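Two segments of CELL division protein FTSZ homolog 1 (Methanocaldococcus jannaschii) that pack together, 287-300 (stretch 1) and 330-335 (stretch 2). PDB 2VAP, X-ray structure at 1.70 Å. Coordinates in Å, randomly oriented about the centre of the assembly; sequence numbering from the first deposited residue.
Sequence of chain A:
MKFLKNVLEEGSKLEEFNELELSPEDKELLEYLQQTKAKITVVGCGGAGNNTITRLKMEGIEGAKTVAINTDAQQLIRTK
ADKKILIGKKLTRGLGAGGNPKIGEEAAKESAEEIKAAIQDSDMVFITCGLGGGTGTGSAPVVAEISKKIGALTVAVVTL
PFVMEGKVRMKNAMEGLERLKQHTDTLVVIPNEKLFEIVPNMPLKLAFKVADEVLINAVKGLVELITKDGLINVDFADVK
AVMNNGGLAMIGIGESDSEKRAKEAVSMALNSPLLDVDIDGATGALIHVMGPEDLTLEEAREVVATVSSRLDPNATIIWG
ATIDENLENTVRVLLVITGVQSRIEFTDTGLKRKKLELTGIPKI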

# COMPACT_ATOMS: atom_id res chain seq x y z
N ILE A 287 9.28 7.32 4.74
CA ILE A 287 9.08 7.25 6.19
C ILE A 287 7.89 8.11 6.59
O ILE A 287 7.87 9.31 6.33
CB ILE A 287 10.34 7.72 6.97
CG1 ILE A 287 11.60 6.99 6.50
CG2 ILE A 287 10.13 7.54 8.48
CD1 ILE A 287 12.89 7.55 7.07
N HIS A 288 6.91 7.48 7.23
CA HIS A 288 5.78 8.21 7.80
C HIS A 288 5.80 8.06 9.31
O HIS A 288 5.56 6.98 9.85
CB HIS A 288 4.45 7.70 7.23
CG HIS A 288 3.29 8.61 7.52
ND1 HIS A 288 2.11 8.56 6.79
CD2 HIS A 288 3.12 9.59 8.44
CE1 HIS A 288 1.27 9.46 7.26
NE2 HIS A 288 1.86 10.10 8.26
N VAL A 289 6.10 9.17 10.00
CA VAL A 289 6.10 9.21 11.45
C VAL A 289 4.74 9.70 11.93
O VAL A 289 4.27 10.76 11.51
CB VAL A 289 7.22 10.12 12.01
CG1 VAL A 289 7.29 10.03 13.53
CG2 VAL A 289 8.57 9.76 11.40
N MET A 290 4.10 8.91 12.79
CA MET A 290 2.77 9.24 13.31
C MET A 290 2.81 9.28 14.83
O MET A 290 3.47 8.46 15.46
CB MET A 290 1.74 8.22 12.83
CG MET A 290 1.48 8.25 11.33
SD MET A 290 0.82 6.70 10.69
CE MET A 290 2.29 5.68 10.67
N GLY A 291 2.10 10.24 15.41
CA GLY A 291 2.07 10.39 16.86
C GLY A 291 0.89 11.18 17.37
O GLY A 291 0.04 11.61 16.59
N PRO A 292 0.82 11.38 18.70
CA PRO A 292 -0.24 12.18 19.30
C PRO A 292 0.01 13.67 19.07
O PRO A 292 0.95 14.04 18.35
CB PRO A 292 -0.13 11.85 20.80
CG PRO A 292 0.87 10.72 20.90
CD PRO A 292 1.75 10.86 19.71
N GLU A 293 -0.82 14.52 19.68
CA GLU A 293 -0.71 15.97 19.52
C GLU A 293 0.63 16.53 20.00
O GLU A 293 1.04 17.62 19.58
CB GLU A 293 -1.87 16.67 20.25
CG GLU A 293 -3.24 16.51 19.58
CD GLU A 293 -3.90 15.17 19.84
OE1 GLU A 293 -4.81 14.80 19.08
OE2 GLU A 293 -3.51 14.47 20.81
N ASP A 294 1.31 15.78 20.87
CA ASP A 294 2.59 16.22 21.44
C ASP A 294 3.82 15.72 20.66
O ASP A 294 4.95 15.82 21.15
CB ASP A 294 2.68 15.82 22.92
CG ASP A 294 2.66 14.31 23.15
OD1 ASP A 294 2.47 13.54 22.18
OD2 ASP A 294 2.84 13.89 24.31
N LEU A 295 3.59 15.20 19.45
CA LEU A 295 4.68 14.79 18.57
C LEU A 295 5.53 16.00 18.18
O LEU A 295 5.00 17.05 17.83
CB LEU A 295 4.13 14.10 17.31
CG LEU A 295 5.12 13.61 16.24
CD1 LEU A 295 5.89 12.37 16.70
CD2 LEU A 295 4.39 13.31 14.93
N THR A 296 6.85 15.84 18.26
CA THR A 296 7.78 16.92 17.94
C THR A 296 8.57 16.63 16.67
O THR A 296 8.73 15.48 16.27
CB THR A 296 8.77 17.20 19.09
OG1 THR A 296 9.63 16.06 19.27
CG2 THR A 296 8.04 17.50 20.39
N LEU A 297 9.06 17.70 16.04
CA LEU A 297 9.96 17.59 14.89
C LEU A 297 11.24 16.85 15.26
O LEU A 297 11.79 16.09 14.45
CB LEU A 297 10.28 18.98 14.33
CG LEU A 297 11.22 19.10 13.12
CD1 LEU A 297 10.58 18.53 11.86
CD2 LEU A 297 11.62 20.55 12.89
N GLU A 298 11.71 17.07 16.49
CA GLU A 298 12.91 16.40 17.01
C GLU A 298 12.75 14.88 17.03
O GLU A 298 13.68 14.15 16.69
CB GLU A 298 13.25 16.92 18.42
CG GLU A 298 13.84 18.33 18.46
CD GLU A 298 12.80 19.43 18.26
OE1 GLU A 298 11.61 19.21 18.58
OE2 GLU A 298 13.18 20.53 17.80
N GLU A 299 11.56 14.42 17.43
CA GLU A 299 11.23 12.99 17.42
C GLU A 299 11.25 12.43 16.00
O GLU A 299 11.83 11.37 15.75
CB GLU A 299 9.86 12.75 18.06
CG GLU A 299 9.88 12.78 19.58
CD GLU A 299 8.52 12.49 20.19
OE1 GLU A 299 8.42 11.50 20.95
OE2 GLU A 299 7.56 13.23 19.90
N ALA A 300 10.61 13.15 15.07
CA ALA A 300 10.57 12.75 13.67
C ALA A 300 11.97 12.71 13.06
O ALA A 300 12.31 11.76 12.35
CB ALA A 300 9.67 13.70 12.87
N THR A 330 1.37 6.98 22.02
CA THR A 330 2.13 6.11 21.12
C THR A 330 2.62 6.84 19.87
O THR A 330 1.86 7.58 19.24
CB THR A 330 1.29 4.87 20.72
OG1 THR A 330 0.80 4.22 21.89
CG2 THR A 330 2.12 3.88 19.90
N VAL A 331 3.88 6.62 19.52
CA VAL A 331 4.43 7.01 18.23
C VAL A 331 4.51 5.77 17.33
O VAL A 331 5.05 4.74 17.74
CB VAL A 331 5.81 7.70 18.35
CG1 VAL A 331 6.56 7.70 17.02
CG2 VAL A 331 5.64 9.13 18.85
N ARG A 332 3.96 5.88 16.13
CA ARG A 332 3.99 4.80 15.15
C ARG A 332 4.85 5.20 13.95
O ARG A 332 4.75 6.33 13.45
CB ARG A 332 2.57 4.46 14.69
CG ARG A 332 2.46 3.22 13.80
CD ARG A 332 1.02 2.98 13.35
NE ARG A 332 0.16 2.57 14.45
CZ ARG A 332 -1.16 2.42 14.36
NH1 ARG A 332 -1.80 2.66 13.22
NH2 ARG A 332 -1.86 2.04 15.42
N VAL A 333 5.70 4.28 13.51
CA VAL A 333 6.56 4.52 12.35
C VAL A 333 6.25 3.52 11.24
O VAL A 333 6.33 2.30 11.45
CB VAL A 333 8.07 4.46 12.73
CG1 VAL A 333 8.95 4.52 11.49
CG2 VAL A 333 8.42 5.60 13.68
N LEU A 334 5.89 4.04 10.07
CA LEU A 334 5.77 3.23 8.86
C LEU A 334 6.99 3.47 7.98
O LEU A 334 7.28 4.60 7.60
CB LEU A 334 4.48 3.53 8.09
CG LEU A 334 4.35 2.89 6.70
CD1 LEU A 334 4.18 1.37 6.79
CD2 LEU A 334 3.21 3.51 5.91
N LEU A 335 7.69 2.38 7.67
CA LEU A 335 8.85 2.43 6.79
C LEU A 335 8.56 1.61 5.54
O LEU A 335 8.18 0.45 5.62
CB LEU A 335 10.08 1.88 7.53
CG LEU A 335 11.43 1.85 6.81
CD1 LEU A 335 11.96 3.25 6.54
CD2 LEU A 335 12.43 1.05 7.64

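Two antiparallel strands, 287-291 and 331-335, meet edge to edge, and four backbone hydrogen bonds join them. His288 pairs with Leu334 through His288 N to Leu334 O (2.9 Å) and Leu334 N to His288 O (3.0 Å), both nearly straight. Met290 and Arg332 repeat the pattern more tightly, with Met290 N to Arg332 O and Arg332 N to Met290 O each 2.7 Å. Between these two pairs sits the non-hydrogen-bonded pair Val289-Val333; a second, Ile287-Leu335, lies beyond His288-Leu334.

Alternation sorts the side chains. One face carries Ile287, Val289, Val333 and Leu335, all buried and aliphatic. Both valines are t, and the beta-branched Ile287, Val289 and Val333 suit extended backbone. The m chi1 of Ile287 places CG1 3.8 Å from Leu335 CD1; chi2, t, extends the chain on to CD1. The t,p rotamer of Leu335 brings its end nearer to the partner strand, while Ile287 CG2 reaches diagonally to Val333 CG1 at 4.4 Å.

The other face is mixed. Met290, in m,t,m, folds its last bond so that CE lies 4.0 Å from both Arg332 CG and Leu334 CB; a flexible, unbranched thioether can cover two neighbours at once. Arg332 lends its aliphatic stem, t at chi1 and chi2, while its end leads away. His288, t at chi1, likewise contributes CB, 4.3 Å from Leu334 CB, and its ring nitrogens are hydrogen-bonded elsewhere in the structure.

Gly291 ends the strand without a side chain; an ideal CB there would stand 2.9 Å from Pro292 CD and clash. The chain then makes a type I turn, Pro292 to Leu295. Leu295, t,p, puts CD1 3.9 Å from Val331 CG2, and Pro292 CD lies 4.3 Å from that same methyl. Thr296 caps the following helix, its OG1 accepting from Glu299 N at 3.1 Å. The contact buries 552 Å², both sides summed, at one polar cost: Thr330 O has no partner.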